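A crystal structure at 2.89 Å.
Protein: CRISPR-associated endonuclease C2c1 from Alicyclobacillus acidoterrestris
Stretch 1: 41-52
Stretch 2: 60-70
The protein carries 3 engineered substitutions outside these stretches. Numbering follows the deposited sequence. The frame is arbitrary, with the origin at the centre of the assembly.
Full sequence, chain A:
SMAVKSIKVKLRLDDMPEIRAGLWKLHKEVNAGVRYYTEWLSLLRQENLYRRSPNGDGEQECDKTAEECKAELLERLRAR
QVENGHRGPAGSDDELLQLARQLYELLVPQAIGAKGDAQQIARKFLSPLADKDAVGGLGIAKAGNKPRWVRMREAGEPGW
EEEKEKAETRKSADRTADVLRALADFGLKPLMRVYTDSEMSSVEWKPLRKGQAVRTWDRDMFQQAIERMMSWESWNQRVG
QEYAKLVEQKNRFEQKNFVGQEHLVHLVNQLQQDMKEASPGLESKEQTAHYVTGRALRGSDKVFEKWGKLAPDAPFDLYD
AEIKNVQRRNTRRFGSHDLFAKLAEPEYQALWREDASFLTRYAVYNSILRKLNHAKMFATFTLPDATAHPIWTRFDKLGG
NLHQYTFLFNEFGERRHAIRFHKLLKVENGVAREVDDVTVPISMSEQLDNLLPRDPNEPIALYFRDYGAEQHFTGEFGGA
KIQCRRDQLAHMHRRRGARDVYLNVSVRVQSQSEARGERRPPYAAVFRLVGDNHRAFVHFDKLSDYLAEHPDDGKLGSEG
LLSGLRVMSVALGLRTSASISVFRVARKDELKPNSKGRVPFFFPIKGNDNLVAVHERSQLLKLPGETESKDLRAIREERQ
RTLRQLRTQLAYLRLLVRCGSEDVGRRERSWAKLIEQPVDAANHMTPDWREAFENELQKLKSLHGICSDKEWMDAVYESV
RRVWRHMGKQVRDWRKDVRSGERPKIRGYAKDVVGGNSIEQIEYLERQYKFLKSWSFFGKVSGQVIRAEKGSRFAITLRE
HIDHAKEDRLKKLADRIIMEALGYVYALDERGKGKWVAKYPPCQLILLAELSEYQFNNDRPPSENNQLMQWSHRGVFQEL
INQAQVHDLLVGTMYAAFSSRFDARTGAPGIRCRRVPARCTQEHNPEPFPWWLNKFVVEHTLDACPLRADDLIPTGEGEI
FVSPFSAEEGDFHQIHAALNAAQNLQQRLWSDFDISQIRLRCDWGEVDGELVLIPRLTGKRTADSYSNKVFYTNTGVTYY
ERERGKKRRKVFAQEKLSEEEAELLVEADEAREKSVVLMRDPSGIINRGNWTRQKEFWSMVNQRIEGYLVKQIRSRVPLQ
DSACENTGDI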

# COMPACT_ATOMS: atom_id res chain seq x y z
N LEU A 41 5.08 31.12 13.13
CA LEU A 41 5.65 30.88 11.81
C LEU A 41 4.65 31.19 10.71
O LEU A 41 5.02 31.76 9.67
CB LEU A 41 6.15 29.44 11.71
CG LEU A 41 7.36 29.09 12.56
CD1 LEU A 41 7.64 27.59 12.49
CD2 LEU A 41 8.57 29.88 12.10
N SER A 42 3.38 30.83 10.91
CA SER A 42 2.38 31.06 9.87
C SER A 42 2.13 32.54 9.64
O SER A 42 1.80 32.94 8.52
CB SER A 42 1.07 30.36 10.23
OG SER A 42 0.54 30.85 11.45
N LEU A 43 2.28 33.37 10.67
CA LEU A 43 2.13 34.81 10.48
C LEU A 43 3.33 35.40 9.75
O LEU A 43 3.17 36.26 8.87
CB LEU A 43 1.91 35.51 11.81
CG LEU A 43 0.67 35.04 12.59
CD1 LEU A 43 0.61 35.72 13.93
CD2 LEU A 43 -0.58 35.31 11.79
N LEU A 44 4.54 34.96 10.09
CA LEU A 44 5.71 35.43 9.35
C LEU A 44 5.60 35.10 7.87
O LEU A 44 6.07 35.87 7.02
CB LEU A 44 6.99 34.82 9.93
CG LEU A 44 7.25 35.06 11.42
CD1 LEU A 44 8.47 34.29 11.88
CD2 LEU A 44 7.39 36.55 11.70
N ARG A 45 4.97 33.97 7.55
CA ARG A 45 4.82 33.53 6.17
C ARG A 45 3.96 34.49 5.36
O ARG A 45 4.21 34.69 4.17
CB ARG A 45 4.22 32.12 6.16
CG ARG A 45 3.94 31.53 4.81
CD ARG A 45 3.43 30.11 4.95
NE ARG A 45 3.02 29.57 3.67
CZ ARG A 45 1.77 29.60 3.22
NH1 ARG A 45 0.82 30.15 3.95
NH2 ARG A 45 1.48 29.08 2.03
N GLN A 46 2.98 35.12 6.01
CA GLN A 46 2.02 36.07 5.42
C GLN A 46 1.60 35.67 4.01
O GLN A 46 1.65 36.46 3.06
CB GLN A 46 2.56 37.51 5.46
CG GLN A 46 4.00 37.69 5.04
CD GLN A 46 4.65 38.84 5.77
OE1 GLN A 46 4.49 40.00 5.41
NE2 GLN A 46 5.40 38.52 6.82
N GLU A 47 1.15 34.43 3.89
CA GLU A 47 0.44 33.94 2.72
C GLU A 47 -0.85 33.29 3.19
O GLU A 47 -1.07 33.11 4.39
CB GLU A 47 1.30 32.96 1.91
CG GLU A 47 2.48 33.61 1.21
CD GLU A 47 3.40 32.60 0.55
OE1 GLU A 47 4.22 31.99 1.26
OE2 GLU A 47 3.29 32.40 -0.68
N ASN A 48 -1.70 32.93 2.23
CA ASN A 48 -2.97 32.29 2.56
C ASN A 48 -2.75 30.95 3.25
O ASN A 48 -1.86 30.18 2.89
CB ASN A 48 -3.82 32.09 1.30
CG ASN A 48 -4.34 33.39 0.73
OD1 ASN A 48 -4.34 34.42 1.40
ND2 ASN A 48 -4.80 33.34 -0.51
N LEU A 49 -3.59 30.68 4.24
CA LEU A 49 -3.69 29.38 4.90
C LEU A 49 -5.01 28.74 4.50
O LEU A 49 -6.06 29.40 4.54
CB LEU A 49 -3.62 29.53 6.42
CG LEU A 49 -2.29 29.77 7.14
CD1 LEU A 49 -1.19 28.90 6.56
CD2 LEU A 49 -1.88 31.22 7.10
N TYR A 50 -4.98 27.47 4.13
CA TYR A 50 -6.19 26.75 3.75
C TYR A 50 -6.47 25.63 4.76
O TYR A 50 -5.54 25.02 5.28
CB TYR A 50 -6.09 26.18 2.34
CG TYR A 50 -5.93 27.24 1.28
CD1 TYR A 50 -7.03 27.79 0.64
CD2 TYR A 50 -4.67 27.70 0.93
CE1 TYR A 50 -6.89 28.76 -0.33
CE2 TYR A 50 -4.52 28.68 -0.03
CZ TYR A 50 -5.62 29.21 -0.66
OH TYR A 50 -5.46 30.18 -1.61
N ARG A 51 -7.75 25.38 5.01
CA ARG A 51 -8.18 24.37 5.97
C ARG A 51 -9.14 23.40 5.30
O ARG A 51 -9.60 23.60 4.18
CB ARG A 51 -8.85 25.00 7.20
CG ARG A 51 -10.17 25.70 6.89
CD ARG A 51 -10.87 26.16 8.16
NE ARG A 51 -11.59 27.41 7.94
CZ ARG A 51 -12.85 27.47 7.50
NH1 ARG A 51 -13.42 28.65 7.32
NH2 ARG A 51 -13.52 26.36 7.24
N ARG A 52 -9.45 22.32 6.03
CA ARG A 52 -10.41 21.33 5.56
C ARG A 52 -11.80 21.94 5.49
O ARG A 52 -12.27 22.56 6.45
CB ARG A 52 -10.41 20.11 6.48
CG ARG A 52 -9.23 19.17 6.29
CD ARG A 52 -9.34 17.94 7.19
NE ARG A 52 -8.96 18.22 8.58
CZ ARG A 52 -9.83 18.48 9.56
NH1 ARG A 52 -11.13 18.50 9.31
NH2 ARG A 52 -9.39 18.72 10.79
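Stretch 2 (60-70) QECDKTAEECK

The oddest feature of this contact is that one asparagine ties the start of a helix to the neighbouring stretch: OD1 of Asn48 accepts from Thr65 OG1 at 2.9 Å and, through a weak, bent bond, from Ala66 N at 2.6 Å. Thr65 holds the N-cap position but makes no capping bond with its own side chain; OD1 of Asn48 reaches that first turn from the other stretch.

The order of elements is reversed between the two stretches. Stretch 1 runs from helix to strand, stretch 2 from strand to helix. The strand beginning at Gln60 runs roughly antiparallel to strand 49-52, with an angle of 138° between their directions and a closest axial approach of 4.7 Å. Gln46, with positive phi (37/52), is the first residue to leave helical geometry; the chain is extended from Glu47 on. Leu49 pairs with Lys64, its N giving a straight 2.9 Å bond to Lys64 O, while the return bond from Lys64 N to Leu49 O is weak at 3.4 Å. Stretch 2 turns a corner at Asp63, between the Leu49-Lys64 pair and the Arg51-Glu61 pair, where Arg51 N donates to Glu61 O at 3.2 Å.

Side chains follow the alternation. Tyr50 and Cys62 share one face, with Tyr50 CE1 4.3 Å from Cys62 CB; the carbonyl O of Glu61 meets the ring edge, 3.1 Å from Tyr50 CD1. Arg51 and Glu61 share the face of Leu49 and Lys64 and form a salt bridge, though its modelled atoms sit too close to fix the geometry. A second salt bridge joins Arg51 NE to Asp63 OD1 at 3.3 Å; its hydrogen bond is weak.

Beyond the strands, helix 66-70 packs through Cys69, which points toward stretch 1. Its SG lies 3.5 Å from Leu49 CD2 and 4.4 Å from Leu43 CD2, and its CB is 3.8 Å from Gln46 CA. The one thiol thus touches a leucine of the helix and a leucine of the strand.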

# COMPACT_ATOMS: atom_id res chain seq x y z
N GLN A 60 -11.31 22.84 -0.44
CA GLN A 60 -10.72 23.47 0.73
C GLN A 60 -11.06 24.96 0.71
O GLN A 60 -11.28 25.55 -0.35
CB GLN A 60 -9.20 23.25 0.77
CG GLN A 60 -8.53 23.36 -0.59
CD GLN A 60 -7.10 22.86 -0.59
OE1 GLN A 60 -6.66 22.18 0.34
NE2 GLN A 60 -6.36 23.19 -1.65
N GLU A 61 -11.12 25.55 1.90
CA GLU A 61 -11.48 26.94 2.10
C GLU A 61 -10.25 27.74 2.52
O GLU A 61 -9.17 27.19 2.73
CB GLU A 61 -12.60 27.06 3.14
CG GLU A 61 -13.79 26.18 2.84
CD GLU A 61 -14.80 26.18 3.97
OE1 GLU A 61 -14.45 26.64 5.08
OE2 GLU A 61 -15.94 25.73 3.76
N CYS A 62 -10.43 29.04 2.67
CA CYS A 62 -9.36 29.92 3.15
C CYS A 62 -9.64 30.24 4.61
O CYS A 62 -10.46 31.10 4.93
CB CYS A 62 -9.27 31.18 2.30
SG CYS A 62 -7.77 32.14 2.60
N ASP A 63 -8.94 29.53 5.50
CA ASP A 63 -9.08 29.79 6.94
C ASP A 63 -8.61 31.19 7.30
O ASP A 63 -9.24 31.88 8.10
CB ASP A 63 -8.30 28.74 7.72
CG ASP A 63 -8.32 28.99 9.22
OD1 ASP A 63 -9.42 28.99 9.81
OD2 ASP A 63 -7.23 29.16 9.80
N LYS A 64 -7.50 31.62 6.71
CA LYS A 64 -6.89 32.91 7.03
C LYS A 64 -6.20 33.41 5.77
O LYS A 64 -5.39 32.69 5.19
CB LYS A 64 -5.90 32.77 8.20
CG LYS A 64 -5.25 34.06 8.65
CD LYS A 64 -4.41 33.84 9.91
CE LYS A 64 -5.28 33.49 11.11
NZ LYS A 64 -4.49 33.23 12.34
N THR A 65 -6.54 34.62 5.34
CA THR A 65 -5.99 35.12 4.10
C THR A 65 -4.68 35.87 4.35
O THR A 65 -4.28 36.09 5.49
CB THR A 65 -7.00 36.03 3.39
OG1 THR A 65 -6.59 36.22 2.03
CG2 THR A 65 -7.09 37.38 4.07
N ALA A 66 -4.01 36.24 3.26
CA ALA A 66 -2.73 36.92 3.38
C ALA A 66 -2.87 38.23 4.14
O ALA A 66 -2.11 38.49 5.08
CB ALA A 66 -2.14 37.17 1.99
N GLU A 67 -3.85 39.05 3.76
CA GLU A 67 -4.06 40.31 4.47
C GLU A 67 -4.38 40.07 5.94
O GLU A 67 -3.90 40.79 6.81
CB GLU A 67 -5.17 41.11 3.79
CG GLU A 67 -4.83 41.55 2.37
CD GLU A 67 -5.95 42.35 1.72
OE1 GLU A 67 -7.07 42.36 2.27
OE2 GLU A 67 -5.71 42.96 0.66
N GLU A 68 -5.18 39.04 6.22
CA GLU A 68 -5.45 38.67 7.61
C GLU A 68 -4.16 38.34 8.35
O GLU A 68 -4.00 38.69 9.53
CB GLU A 68 -6.41 37.47 7.66
CG GLU A 68 -7.88 37.83 7.50
CD GLU A 68 -8.78 36.60 7.46
OE1 GLU A 68 -8.65 35.80 6.51
OE2 GLU A 68 -9.60 36.42 8.38
N CYS A 69 -3.22 37.67 7.68
CA CYS A 69 -1.94 37.35 8.31
C CYS A 69 -1.12 38.60 8.56
O CYS A 69 -0.67 38.85 9.69
CB CYS A 69 -1.14 36.38 7.43
SG CYS A 69 -1.64 34.66 7.53
N LYS A 70 -0.90 39.40 7.51
CA LYS A 70 -0.10 40.61 7.66
C LYS A 70 -0.68 41.53 8.72
O LYS A 70 0.05 42.07 9.56
CB LYS A 70 0.01 41.32 6.32
CG LYS A 70 0.45 40.39 5.20
CD LYS A 70 0.80 41.14 3.95
CE LYS A 70 1.27 40.17 2.88
NZ LYS A 70 1.78 40.87 1.68